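Local structure of meso-diaminopimelate dehydrogenase (Clostridium tetani, 3WGY) at residues 308-311 with 312-315; 301-304 with 305-309. The protein probably catalyses the reversible, NADP-dependent oxidative deamination of meso-2,6-diaminopimelate at one of its two amino-bearing centres. The protein carries 6 engineered substitutions. One frame throughout, in Å; residues are numbered along the deposited sequence.

Contact 1 (308-311 with 312-315); sequences IPFS and YLSP
Ile-308 meets Tyr-312 through its CG2 branch, which lies 4.0 Å from Tyr-312 CB, the two side chains crossing at about a right angle. Pro-309 runs alongside the tyrosine: its CD is 3.9 Å from Tyr-312 CD1 and its CG 4.0 Å from Tyr-312 CE1, so Tyr-312 CD1 and CE1 are the ring atoms next to the pyrrolidine, the two side chains lying side by side and pointing the same way. The torsion behind this places Tyr-312 CG beside its own backbone N (chi1 -75°). Pro-309 O also accepts Tyr-312 N at 3.1 Å, the first of three successive i+3 to i bonds that define a short 3-10 helical segment. The second joins Leu-313 N to Phe-310 O at 2.9 Å; the Phe-310 and Leu-313 side chains come nearest at their CD1 atoms, 4.4 Å apart. The third, Ser-314 N to Ser-311 O, is longer at 3.3 Å. Ser-311 OG comes within 3.4 Å of Tyr-312 CD1, and its polar partner, weakly bonded, is Leu-306 O of the second subunit. Tyr-312 packs on Ala-290 and Leu-294 of helix 276-296 while its OH bonds Glu-297; Phe-310 meets Phe-310 of the second subunit. The 3-10 segment thus lies between that helix and the dimer interface, in the loop from strand 301-303 to helix 318-324.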
ATOM      1  N   ILE B 308      -1.161   1.426  12.871  1.00 32.49           N
ATOM      2  CA  ILE B 308      -2.517   0.918  12.673  1.00 33.44           C
ATOM      3  C   ILE B 308      -2.729  -0.092  11.546  1.00 32.60           C
ATOM      4  O   ILE B 308      -2.499   0.204  10.381  1.00 31.32           O
ATOM      5  CB  ILE B 308      -3.486   2.097  12.433  1.00 34.62           C
ATOM      6  CG1 ILE B 308      -3.369   3.111  13.572  1.00 34.66           C
ATOM      7  CG2 ILE B 308      -4.910   1.591  12.326  1.00 35.83           C
ATOM      8  CD1 ILE B 308      -4.157   4.382  13.323  1.00 31.70           C
ATOM      9  N   PRO B 309      -3.204  -1.299  11.889  1.00 31.40           N
ATOM     10  CA  PRO B 309      -3.456  -2.358  10.904  1.00 31.34           C
ATOM     11  C   PRO B 309      -4.542  -1.855   9.958  1.00 28.30           C
ATOM     12  O   PRO B 309      -5.482  -1.178  10.389  1.00 26.94           O
ATOM     13  CB  PRO B 309      -3.945  -3.527  11.768  1.00 32.15           C
ATOM     14  CG  PRO B 309      -3.341  -3.246  13.109  1.00 33.24           C
ATOM     15  CD  PRO B 309      -3.538  -1.759  13.243  1.00 31.69           C
ATOM     16  N   PHE B 310      -4.415  -2.175   8.677  1.00 28.74           N
ATOM     17  CA  PHE B 310      -5.396  -1.720   7.700  1.00 30.14           C
ATOM     18  C   PHE B 310      -6.808  -2.226   8.011  1.00 29.46           C
ATOM     19  O   PHE B 310      -7.790  -1.593   7.638  1.00 29.12           O
ATOM     20  CB  PHE B 310      -4.983  -2.151   6.292  1.00 30.29           C
ATOM     21  CG  PHE B 310      -3.886  -1.310   5.693  1.00 30.82           C
ATOM     22  CD1 PHE B 310      -3.134  -0.444   6.480  1.00 28.82           C
ATOM     23  CD2 PHE B 310      -3.593  -1.404   4.339  1.00 28.99           C
ATOM     24  CE1 PHE B 310      -2.103   0.312   5.924  1.00 30.97           C
ATOM     25  CE2 PHE B 310      -2.566  -0.651   3.773  1.00 27.85           C
ATOM     26  CZ  PHE B 310      -1.821   0.205   4.562  1.00 27.95           C
ATOM     27  N   SER B 311      -6.909  -3.352   8.711  1.00 29.29           N
ATOM     28  CA  SER B 311      -8.219  -3.908   9.059  1.00 31.48           C
ATOM     29  C   SER B 311      -9.110  -2.905   9.803  1.00 31.60           C
ATOM     30  O   SER B 311     -10.335  -2.923   9.653  1.00 31.06           O
ATOM     31  CB  SER B 311      -8.052  -5.162   9.920  1.00 31.22           C
ATOM     32  OG  SER B 311      -7.384  -4.858  11.130  1.00 36.13           O
ATOM     33  N   TYR B 312      -8.501  -2.035  10.605  1.00 31.19           N
ATOM     34  CA  TYR B 312      -9.262  -1.046  11.364  1.00 31.22           C
ATOM     35  C   TYR B 312      -9.899   0.057  10.522  1.00 33.02           C
ATOM     36  O   TYR B 312     -10.789   0.760  10.995  1.00 32.28           O
ATOM     37  CB  TYR B 312      -8.380  -0.403  12.431  1.00 32.07           C
ATOM     38  CG  TYR B 312      -8.097  -1.285  13.624  1.00 34.39           C
ATOM     39  CD1 TYR B 312      -7.332  -2.445  13.502  1.00 36.25           C
ATOM     40  CD2 TYR B 312      -8.591  -0.953  14.885  1.00 37.06           C
ATOM     41  CE1 TYR B 312      -7.062  -3.250  14.612  1.00 37.85           C
ATOM     42  CE2 TYR B 312      -8.329  -1.747  15.998  1.00 39.04           C
ATOM     43  CZ  TYR B 312      -7.564  -2.895  15.857  1.00 39.78           C
ATOM     44  OH  TYR B 312      -7.293  -3.669  16.964  1.00 39.89           O
ATOM     45  N   LEU B 313      -9.442   0.209   9.279  1.00 32.66           N
ATOM     46  CA  LEU B 313      -9.966   1.232   8.375  1.00 32.50           C
ATOM     47  C   LEU B 313     -11.272   0.806   7.713  1.00 34.57           C
ATOM     48  O   LEU B 313     -11.947   1.614   7.066  1.00 34.81           O
ATOM     49  CB  LEU B 313      -8.944   1.538   7.284  1.00 32.00           C
ATOM     50  CG  LEU B 313      -7.561   2.035   7.707  1.00 29.54           C
ATOM     51  CD1 LEU B 313      -6.690   2.160   6.459  1.00 28.88           C
ATOM     52  CD2 LEU B 313      -7.685   3.384   8.427  1.00 28.32           C
ATOM     53  N   SER B 314     -11.627  -0.462   7.879  1.00 33.89           N
ATOM     54  CA  SER B 314     -12.838  -0.988   7.270  1.00 35.57           C
ATOM     55  C   SER B 314     -13.964  -1.273   8.256  1.00 36.09           C
ATOM     56  O   SER B 314     -13.723  -1.659   9.395  1.00 34.86           O
ATOM     57  CB  SER B 314     -12.510  -2.274   6.507  1.00 34.36           C
ATOM     58  OG  SER B 314     -13.692  -2.881   6.015  1.00 35.86           O
ATOM     59  N   PRO B 315     -15.214  -1.061   7.825  1.00 37.09           N
ATOM     60  CA  PRO B 315     -16.375  -1.311   8.679  1.00 39.25           C
ATOM     61  C   PRO B 315     -16.781  -2.782   8.613  1.00 40.05           C
ATOM     62  O   PRO B 315     -17.673  -3.220   9.331  1.00 40.17           O
ATOM     63  CB  PRO B 315     -17.437  -0.391   8.086  1.00 39.14           C
ATOM     64  CG  PRO B 315     -17.133  -0.464   6.623  1.00 37.38           C
ATOM     65  CD  PRO B 315     -15.614  -0.345   6.598  1.00 38.85           C
TER

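Contact 2 (301-304 with 305-309); sequences GAVT and VLDIP
The backbone passes from strand 301-303 into a 3-10 turn at 305-307, Asp-307 N donating to Thr-304 O over 3.0 Å and Ile-308 N following with a bond to Val-305 O. Asp-307 answers in the reverse sense through its side chain: OD2 accepts Thr-304 N at 2.9 Å in an almost straight bond (175°), met on the anti side of the carboxylate and 25° out of its plane. Thr-304 and Asp-307 are therefore joined twice, once through each backbone N. The Thr-304 hydroxyl is held between its own backbone N and carbonyl carbon (chi1 74°), a setting that turns OG1 over the start of the turn. There it accepts Leu-306 N in a weak bond of 3.1 Å, the i+2 contact of an ST turn, and touches Leu-306 CB at 3.3 Å. A water closes the polar side, lying 2.6 Å from Thr-304 OG1 and donating to Asp-307 OD2 at the same distance, 2.6 Å. OD2 thus receives two donors, which should fix the carboxylate and may stabilise its negative charge. Ile-308 approaches with carbon atoms: CG1 lies 3.7 Å from Thr-304 O, and the apolar touch is CD1 to Val-303 CG2 at 4.4 Å. Strand 301-303 is an edge strand, within this chain, of the parallel Rossmann-type sheet, bonded to strand 116-118; Val-303 packs on Ile-116 and Leu-118 of that neighbour, Val-305 on Tyr-287 of helix 276-296, and Leu-306 on Leu-133 of helix 123-138.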
ATOM      1  N   GLY B 301      -2.859   7.217  24.326  1.00 40.99           N
ATOM      2  CA  GLY B 301      -1.686   7.872  23.770  1.00 39.87           C
ATOM      3  C   GLY B 301      -1.799   8.273  22.312  1.00 38.12           C
ATOM      4  O   GLY B 301      -2.866   8.164  21.704  1.00 37.49           O
ATOM      5  N   ALA B 302      -0.689   8.739  21.751  1.00 37.07           N
ATOM      6  CA  ALA B 302      -0.651   9.156  20.354  1.00 37.92           C
ATOM      7  C   ALA B 302      -0.159   8.015  19.468  1.00 36.14           C
ATOM      8  O   ALA B 302       0.653   7.194  19.887  1.00 35.19           O
ATOM      9  CB  ALA B 302       0.255  10.370  20.192  1.00 36.26           C
ATOM     10  N   VAL B 303      -0.664   7.975  18.241  1.00 36.17           N
ATOM     11  CA  VAL B 303      -0.293   6.949  17.270  1.00 35.09           C
ATOM     12  C   VAL B 303      -0.222   7.577  15.886  1.00 33.11           C
ATOM     13  O   VAL B 303      -0.806   8.638  15.646  1.00 32.47           O
ATOM     14  CB  VAL B 303      -1.345   5.811  17.209  1.00 34.53           C
ATOM     15  CG1 VAL B 303      -1.372   5.042  18.518  1.00 34.60           C
ATOM     16  CG2 VAL B 303      -2.717   6.395  16.903  1.00 32.96           C
ATOM     17  N   THR B 304       0.505   6.920  14.988  1.00 31.48           N
ATOM     18  CA  THR B 304       0.633   7.376  13.615  1.00 30.40           C
ATOM     19  C   THR B 304       0.040   6.271  12.743  1.00 30.63           C
ATOM     20  O   THR B 304      -0.289   5.190  13.245  1.00 30.34           O
ATOM     21  CB  THR B 304       2.112   7.592  13.218  1.00 30.13           C
ATOM     22  OG1 THR B 304       2.755   6.325  13.033  1.00 31.77           O
ATOM     23  CG2 THR B 304       2.849   8.367  14.303  1.00 31.23           C
ATOM     24  N   VAL B 305      -0.101   6.528  11.446  1.00 29.17           N
ATOM     25  CA  VAL B 305      -0.647   5.511  10.558  1.00 29.48           C
ATOM     26  C   VAL B 305       0.209   4.244  10.587  1.00 29.95           C
ATOM     27  O   VAL B 305      -0.282   3.154  10.321  1.00 29.00           O
ATOM     28  CB  VAL B 305      -0.732   6.022   9.102  1.00 29.12           C
ATOM     29  CG1 VAL B 305      -1.690   7.192   9.031  1.00 30.79           C
ATOM     30  CG2 VAL B 305       0.652   6.438   8.602  1.00 27.87           C
ATOM     31  N   LEU B 306       1.488   4.401  10.915  1.00 31.08           N
ATOM     32  CA  LEU B 306       2.430   3.284  10.979  1.00 32.60           C
ATOM     33  C   LEU B 306       2.070   2.221  12.015  1.00 33.28           C
ATOM     34  O   LEU B 306       2.467   1.065  11.871  1.00 33.11           O
ATOM     35  CB  LEU B 306       3.843   3.798  11.276  1.00 33.66           C
ATOM     36  CG  LEU B 306       4.708   4.388  10.147  1.00 37.65           C
ATOM     37  CD1 LEU B 306       3.906   5.315   9.274  1.00 38.61           C
ATOM     38  CD2 LEU B 306       5.898   5.118  10.761  1.00 35.00           C
ATOM     39  N   ASP B 307       1.322   2.611  13.048  1.00 34.00           N
ATOM     40  CA  ASP B 307       0.919   1.697  14.122  1.00 33.75           C
ATOM     41  C   ASP B 307      -0.452   1.065  13.933  1.00 32.90           C
ATOM     42  O   ASP B 307      -0.864   0.251  14.755  1.00 34.31           O
ATOM     43  CB  ASP B 307       0.851   2.433  15.469  1.00 32.79           C
ATOM     44  CG  ASP B 307       2.054   3.299  15.736  1.00 34.24           C
ATOM     45  OD1 ASP B 307       3.180   2.769  15.744  1.00 33.30           O
ATOM     46  OD2 ASP B 307       1.866   4.519  15.947  1.00 34.73           O
ATOM     47  N   ILE B 308      -1.161   1.426  12.871  1.00 32.49           N
ATOM     48  CA  ILE B 308      -2.517   0.918  12.673  1.00 33.44           C
ATOM     49  C   ILE B 308      -2.729  -0.092  11.546  1.00 32.60           C
ATOM     50  O   ILE B 308      -2.499   0.204  10.381  1.00 31.32           O
ATOM     51  CB  ILE B 308      -3.486   2.097  12.433  1.00 34.62           C
ATOM     52  CG1 ILE B 308      -3.369   3.111  13.572  1.00 34.66           C
ATOM     53  CG2 ILE B 308      -4.910   1.591  12.326  1.00 35.83           C
ATOM     54  CD1 ILE B 308      -4.157   4.382  13.323  1.00 31.70           C
ATOM     55  N   PRO B 309      -3.204  -1.299  11.889  1.00 31.40           N
ATOM     56  CA  PRO B 309      -3.456  -2.358  10.904  1.00 31.34           C
ATOM     57  C   PRO B 309      -4.542  -1.855   9.958  1.00 28.30           C
ATOM     58  O   PRO B 309      -5.482  -1.178  10.389  1.00 26.94           O
ATOM     59  CB  PRO B 309      -3.945  -3.527  11.768  1.00 32.15           C
ATOM     60  CG  PRO B 309      -3.341  -3.246  13.109  1.00 33.24           C
ATOM     61  CD  PRO B 309      -3.538  -1.759  13.243  1.00 31.69           C
TER
HETATM   62  O   HOH W   1       4.086   5.498  15.100  1.00 37.88           O

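Followed from the N terminus, the chain leaves the edge strand 301-303, passes contact 2, and enters contact 1 on the way to helix 318-324. Neither contact encloses the other: they overlap at Ile-308 and Pro-309, where the second segment of contact 2 becomes the start of contact 1, and their centres lie about 11 Å apart. Each closes a short 3-10 segment, so two such segments follow each other, joined at the shared pair. Contact 2 ties the sheet edge to helices 276-296 and 123-138, whereas contact 1 packs on helix 276-296 on one hand and the second subunit on the other. Both reach the second subunit, so this loop forms part of the dimer interface.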